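Local atomic coordinates of T9SS C-terminal target domain-containing protein (Bacteroides cellulosilyticus, PDB entry 5JVK), a protein that probably hydrolyses O-glycosidic bonds in carbohydrates, as expected of a family 39 glycoside hydrolase from a gut symbiont. Residues M155-S160 with E210-V215; K10-N14 with I84-V88. All blocks are in the same frame, centred on the assembly; numbering follows the deposited sequence.

Contact 1. Residues M155-S160 with E210-V215; sequences MYQFVS and EMGNRV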
loop_
_atom_site.group_PDB
_atom_site.type_symbol
_atom_site.label_atom_id
_atom_site.label_comp_id
_atom_site.label_asym_id
_atom_site.label_seq_id
_atom_site.Cartn_x
_atom_site.Cartn_y
_atom_site.Cartn_z
ATOM N N MET A 155 16.500 -3.940 -11.237
ATOM C CA MET A 155 15.356 -4.754 -11.681
ATOM C C MET A 155 15.448 -6.220 -11.262
ATOM O O MET A 155 14.467 -6.782 -10.772
ATOM C CB MET A 155 15.167 -4.674 -13.200
ATOM C CG MET A 155 14.422 -3.435 -13.662
ATOM S SD MET A 155 12.718 -3.347 -13.071
ATOM C CE MET A 155 12.003 -4.772 -13.885
ATOM N N TYR A 156 16.614 -6.830 -11.468
ATOM C CA TYR A 156 16.864 -8.204 -11.010
ATOM C C TYR A 156 16.763 -8.312 -9.485
ATOM O O TYR A 156 16.230 -9.298 -8.970
ATOM C CB TYR A 156 18.239 -8.714 -11.483
ATOM C CG TYR A 156 18.355 -8.943 -12.983
ATOM C CD1 TYR A 156 17.514 -9.846 -13.639
ATOM C CD2 TYR A 156 19.316 -8.271 -13.747
ATOM C CE1 TYR A 156 17.616 -10.063 -15.008
ATOM C CE2 TYR A 156 19.426 -8.483 -15.117
ATOM C CZ TYR A 156 18.576 -9.382 -15.741
ATOM O OH TYR A 156 18.676 -9.600 -17.096
ATOM N N GLN A 157 17.275 -7.300 -8.779
ATOM C CA GLN A 157 17.176 -7.219 -7.314
ATOM C C GLN A 157 15.723 -7.158 -6.830
ATOM O O GLN A 157 15.336 -7.916 -5.933
ATOM C CB GLN A 157 17.957 -6.008 -6.773
ATOM C CG GLN A 157 19.472 -6.155 -6.839
ATOM C CD GLN A 157 20.205 -4.916 -6.344
ATOM O OE1 GLN A 157 20.167 -3.864 -6.985
ATOM N NE2 GLN A 157 20.886 -5.035 -5.205
ATOM N N PHE A 158 14.937 -6.259 -7.428
ATOM C CA PHE A 158 13.502 -6.113 -7.113
ATOM C C PHE A 158 12.712 -7.404 -7.343
ATOM O O PHE A 158 11.969 -7.845 -6.462
ATOM C CB PHE A 158 12.850 -4.971 -7.927
ATOM C CG PHE A 158 12.777 -3.658 -7.193
ATOM C CD1 PHE A 158 13.535 -2.561 -7.599
ATOM C CD2 PHE A 158 11.937 -3.514 -6.093
ATOM C CE1 PHE A 158 13.460 -1.353 -6.919
ATOM C CE2 PHE A 158 11.860 -2.309 -5.410
ATOM C CZ PHE A 158 12.623 -1.227 -5.822
ATOM N N VAL A 159 12.891 -8.004 -8.518
ATOM C CA VAL A 159 12.097 -9.166 -8.931
ATOM C C VAL A 159 12.451 -10.432 -8.138
ATOM O O VAL A 159 11.551 -11.169 -7.731
ATOM C CB VAL A 159 12.197 -9.409 -10.458
ATOM C CG1 VAL A 159 11.484 -10.696 -10.870
ATOM C CG2 VAL A 159 11.599 -8.229 -11.214
ATOM N N SER A 160 13.739 -10.686 -7.913
ATOM C CA SER A 160 14.158 -11.868 -7.142
ATOM C C SER A 160 13.746 -11.758 -5.669
ATOM O O SER A 160 13.284 -12.738 -5.081
ATOM C CB SER A 160 15.668 -12.114 -7.266
ATOM O OG SER A 160 16.413 -11.199 -6.486
ATOM N N GLU A 210 12.517 -10.455 -21.385
ATOM C CA GLU A 210 13.562 -10.814 -20.427
ATOM C C GLU A 210 12.978 -11.374 -19.134
ATOM O O GLU A 210 13.395 -12.434 -18.666
ATOM C CB GLU A 210 14.427 -9.582 -20.123
ATOM C CG GLU A 210 15.651 -9.824 -19.239
ATOM C CD GLU A 210 16.716 -10.703 -19.874
ATOM O OE1 GLU A 210 16.688 -10.914 -21.109
ATOM O OE2 GLU A 210 17.596 -11.180 -19.124
ATOM N N MET A 211 12.015 -10.650 -18.572
ATOM C CA MET A 211 11.349 -11.057 -17.335
ATOM C C MET A 211 10.387 -12.216 -17.554
ATOM O O MET A 211 10.324 -13.134 -16.735
ATOM C CB MET A 211 10.591 -9.874 -16.723
ATOM C CG MET A 211 11.490 -8.743 -16.256
ATOM S SD MET A 211 12.513 -9.268 -14.873
ATOM C CE MET A 211 13.709 -7.939 -14.797
ATOM N N GLY A 212 9.641 -12.167 -18.655
ATOM C CA GLY A 212 8.651 -13.189 -18.961
ATOM C C GLY A 212 7.468 -13.059 -18.023
ATOM O O GLY A 212 6.945 -11.955 -17.833
ATOM N N ASN A 213 7.065 -14.180 -17.425
ATOM C CA ASN A 213 5.964 -14.210 -16.452
ATOM C C ASN A 213 6.434 -14.048 -14.997
ATOM O O ASN A 213 5.665 -14.274 -14.062
ATOM C CB ASN A 213 5.124 -15.477 -16.643
ATOM C CG ASN A 213 4.353 -15.467 -17.955
ATOM O OD1 ASN A 213 4.642 -14.674 -18.859
ATOM N ND2 ASN A 213 3.361 -16.344 -18.067
ATOM N N ARG A 214 7.687 -13.630 -14.814
ATOM C CA ARG A 214 8.157 -13.117 -13.528
ATOM C C ARG A 214 7.516 -11.752 -13.224
ATOM O O ARG A 214 7.386 -11.372 -12.058
ATOM C CB ARG A 214 9.684 -12.990 -13.519
ATOM C CG ARG A 214 10.432 -14.301 -13.746
ATOM C CD ARG A 214 11.933 -14.066 -13.835
ATOM N NE ARG A 214 12.526 -13.790 -12.525
ATOM C CZ ARG A 214 13.750 -13.300 -12.319
ATOM N NH1 ARG A 214 14.564 -13.012 -13.335
ATOM N NH2 ARG A 214 14.170 -13.093 -11.073
ATOM N N VAL A 215 7.147 -11.023 -14.283
ATOM C CA VAL A 215 6.410 -9.760 -14.192
ATOM C C VAL A 215 5.233 -9.802 -15.173
ATOM O O VAL A 215 5.427 -9.705 -16.385
ATOM C CB VAL A 215 7.328 -8.560 -14.521
ATOM C CG1 VAL A 215 6.563 -7.243 -14.420
ATOM C CG2 VAL A 215 8.545 -8.549 -13.599
#
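Val159 lies at the tightly packed centre of this contact, and its two methyls do different work. CG2 rests 3.9 Å from Met211 SD and equally near Val215 CG2, so the branched side chain fills the angle between the end of helix 194-211 and the turn that follows it. Deeper in, Met155 CE and Met211 CE meet at 3.7 Å. Flexible thioethers suit this place: Met155 is bent at both chi2 and chi3, and Met211 turns at chi2 (-66°) and then runs straight, carrying its methyl to the neighbouring helix. The other methyl, Val159 CG1, sits under one face of the Arg214 guanidinium, 3.6 Å from NH2. That apolar support leaves the charge for Glu163, which forms a salt bridge with NH2 one helical turn beyond Val159.

Outward the packing gives way to a single polar link. Tyr156 reaches across beside Arg214, whose NH1 lies near the plane of the ring at its edge, and the tyrosine OH donates to Glu210 OE2 at 2.8 Å. Ring and carboxylate planes stand 76° apart, and the hydroxyl comes to the anti side of OE2, 35° out of the carboxylate plane. Glu210 itself is exposed, so this bond lies on the solvent side. Gly212, with positive phi, takes the chain out of the helix and lets Arg214 and Val215 turn back toward helix 153-164. Met155 of helix 153-164 and Val215 of the loop after helix 194-211 both rest on Ile171 of strand 168-174, joining successive beta/alpha units of a (beta/alpha)8 TIM barrel.

Contact 2. Residues K10-N14 with I84-V88; sequences KIQLN and IQTAV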
loop_
_atom_site.group_PDB
_atom_site.type_symbol
_atom_site.label_atom_id
_atom_site.label_comp_id
_atom_site.label_asym_id
_atom_site.label_seq_id
_atom_site.Cartn_x
_atom_site.Cartn_y
_atom_site.Cartn_z
ATOM N N LYS A 10 27.770 2.566 23.168
ATOM C CA LYS A 10 26.744 2.632 22.079
ATOM C C LYS A 10 25.542 1.731 22.362
ATOM O O LYS A 10 25.633 0.775 23.141
ATOM C CB LYS A 10 27.362 2.249 20.729
ATOM C CG LYS A 10 28.128 3.371 20.051
ATOM C CD LYS A 10 27.199 4.358 19.362
ATOM C CE LYS A 10 27.989 5.407 18.598
ATOM N NZ LYS A 10 27.110 6.271 17.762
ATOM N N ILE A 11 24.424 2.062 21.718
ATOM C CA ILE A 11 23.201 1.260 21.749
ATOM C C ILE A 11 22.955 0.758 20.324
ATOM O O ILE A 11 22.681 1.559 19.429
ATOM C CB ILE A 11 21.992 2.096 22.233
ATOM C CG1 ILE A 11 22.218 2.589 23.670
ATOM C CG2 ILE A 11 20.700 1.285 22.151
ATOM C CD1 ILE A 11 21.324 3.743 24.077
ATOM N N GLN A 12 23.071 -0.555 20.116
ATOM C CA GLN A 12 22.848 -1.166 18.799
ATOM C C GLN A 12 21.396 -1.622 18.658
ATOM O O GLN A 12 20.985 -2.604 19.282
ATOM C CB GLN A 12 23.795 -2.351 18.582
ATOM C CG GLN A 12 23.704 -2.986 17.199
ATOM C CD GLN A 12 24.736 -4.080 16.988
ATOM O OE1 GLN A 12 24.667 -5.144 17.604
ATOM N NE2 GLN A 12 25.695 -3.827 16.106
ATOM N N LEU A 13 20.629 -0.908 17.834
ATOM C CA LEU A 13 19.249 -1.289 17.523
ATOM C C LEU A 13 19.214 -2.459 16.547
ATOM O O LEU A 13 20.053 -2.554 15.647
ATOM C CB LEU A 13 18.481 -0.114 16.912
ATOM C CG LEU A 13 18.239 1.090 17.819
ATOM C CD1 LEU A 13 17.743 2.270 16.997
ATOM C CD2 LEU A 13 17.252 0.747 18.926
ATOM N N ASN A 14 18.237 -3.344 16.736
ATOM C CA ASN A 14 17.921 -4.371 15.749
ATOM C C ASN A 14 17.542 -3.635 14.460
ATOM O O ASN A 14 16.687 -2.749 14.503
ATOM C CB ASN A 14 16.752 -5.241 16.240
ATOM C CG ASN A 14 16.516 -6.475 15.380
ATOM O OD1 ASN A 14 16.775 -6.486 14.177
ATOM N ND2 ASN A 14 15.998 -7.522 16.003
ATOM N N ILE A 84 24.287 7.598 30.367
ATOM C CA ILE A 84 25.338 7.727 29.348
ATOM C C ILE A 84 24.751 8.021 27.964
ATOM O O ILE A 84 25.201 8.943 27.282
ATOM C CB ILE A 84 26.226 6.458 29.299
ATOM C CG1 ILE A 84 26.993 6.315 30.620
ATOM C CG2 ILE A 84 27.205 6.501 28.126
ATOM C CD1 ILE A 84 27.449 4.907 30.919
ATOM N N GLN A 85 23.766 7.223 27.556
ATOM C CA GLN A 85 23.123 7.371 26.248
ATOM C C GLN A 85 21.673 6.890 26.304
ATOM O O GLN A 85 21.362 5.925 27.009
ATOM C CB GLN A 85 23.900 6.579 25.190
ATOM C CG GLN A 85 23.623 6.997 23.751
ATOM C CD GLN A 85 24.292 6.090 22.725
ATOM O OE1 GLN A 85 23.621 5.479 21.895
ATOM N NE2 GLN A 85 25.618 6.006 22.771
ATOM N N THR A 86 20.800 7.576 25.567
ATOM C CA THR A 86 19.394 7.193 25.439
ATOM C C THR A 86 19.000 7.098 23.970
ATOM O O THR A 86 19.649 7.682 23.098
ATOM C CB THR A 86 18.457 8.197 26.141
ATOM O OG1 THR A 86 18.604 9.493 25.551
ATOM C CG2 THR A 86 18.774 8.281 27.620
ATOM N N ALA A 87 17.932 6.347 23.713
ATOM C CA ALA A 87 17.368 6.210 22.371
ATOM C C ALA A 87 15.862 5.967 22.452
ATOM O O ALA A 87 15.379 5.341 23.403
ATOM C CB ALA A 87 18.050 5.077 21.623
ATOM N N VAL A 88 15.131 6.485 21.465
ATOM C CA VAL A 88 13.686 6.269 21.346
ATOM C C VAL A 88 13.342 5.941 19.893
ATOM O O VAL A 88 13.621 6.731 18.989
ATOM C CB VAL A 88 12.866 7.494 21.812
ATOM C CG1 VAL A 88 11.368 7.205 21.726
ATOM C CG2 VAL A 88 13.249 7.888 23.236
#
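Ile11 and Gln85 meet across the two layers of a beta sandwich: strand 11-13 is an outermost strand of the three-stranded antiparallel sheet, and strand 83-94 belongs to the five-stranded mixed sheet facing it. The short strand axes pass 8.9 Å apart at 20°. No hydrogen bond joins the segments; side chains touch both side chains and backbone by van der Waals contact.

The apolar part belongs to Ile11. Its long branch suits a site facing another sheet, because CD1 reaches 4.3 Å from Ala87 CB, where the small alanine leaves the isoleucine room to approach the opposing backbone. Leu75 on strand 69-78 receives Ile11 as well.

The mixed polar and apolar part is made by Gln85. Its CG is anti to the backbone N (chi1 -161°) and the chain continues extended, passing Ile11 in the opposite direction, so stem and amide both lie along Ile11, with OE1 3.6 Å from Ile11 CD1 and 3.5 Å from Ile11 N, too long for a hydrogen bond. Ile84 and Gln85 both face Leu77 in a classic beta bulge. Lys10 points its CB away, so mainly its backbone meets the glutamine: Gln85 NE2 stands 3.6 Å from Lys10 CA.

Contact 1 belongs to the eight-stranded (beta/alpha)8 barrel and contact 2 to the N-terminal beta sandwich; their centres are 38 Å apart, and they share no helix or strand. Both segments of contact 2 come earlier in the chain than those of contact 1. Half the touching residues of contact 1 are buried, which fits its methionine and valine centre, with charged and hydroxyl groups on the outer side. Contact 2 is a surface contact with no buried residue and covers less area, 227 Å² against 376 Å². Contact 1 combines a hydrogen bond with dense apolar packing between helix 153-164 and the end of helix 194-211 with its following turn, whereas contact 2 relies on van der Waals touches between facing sheets.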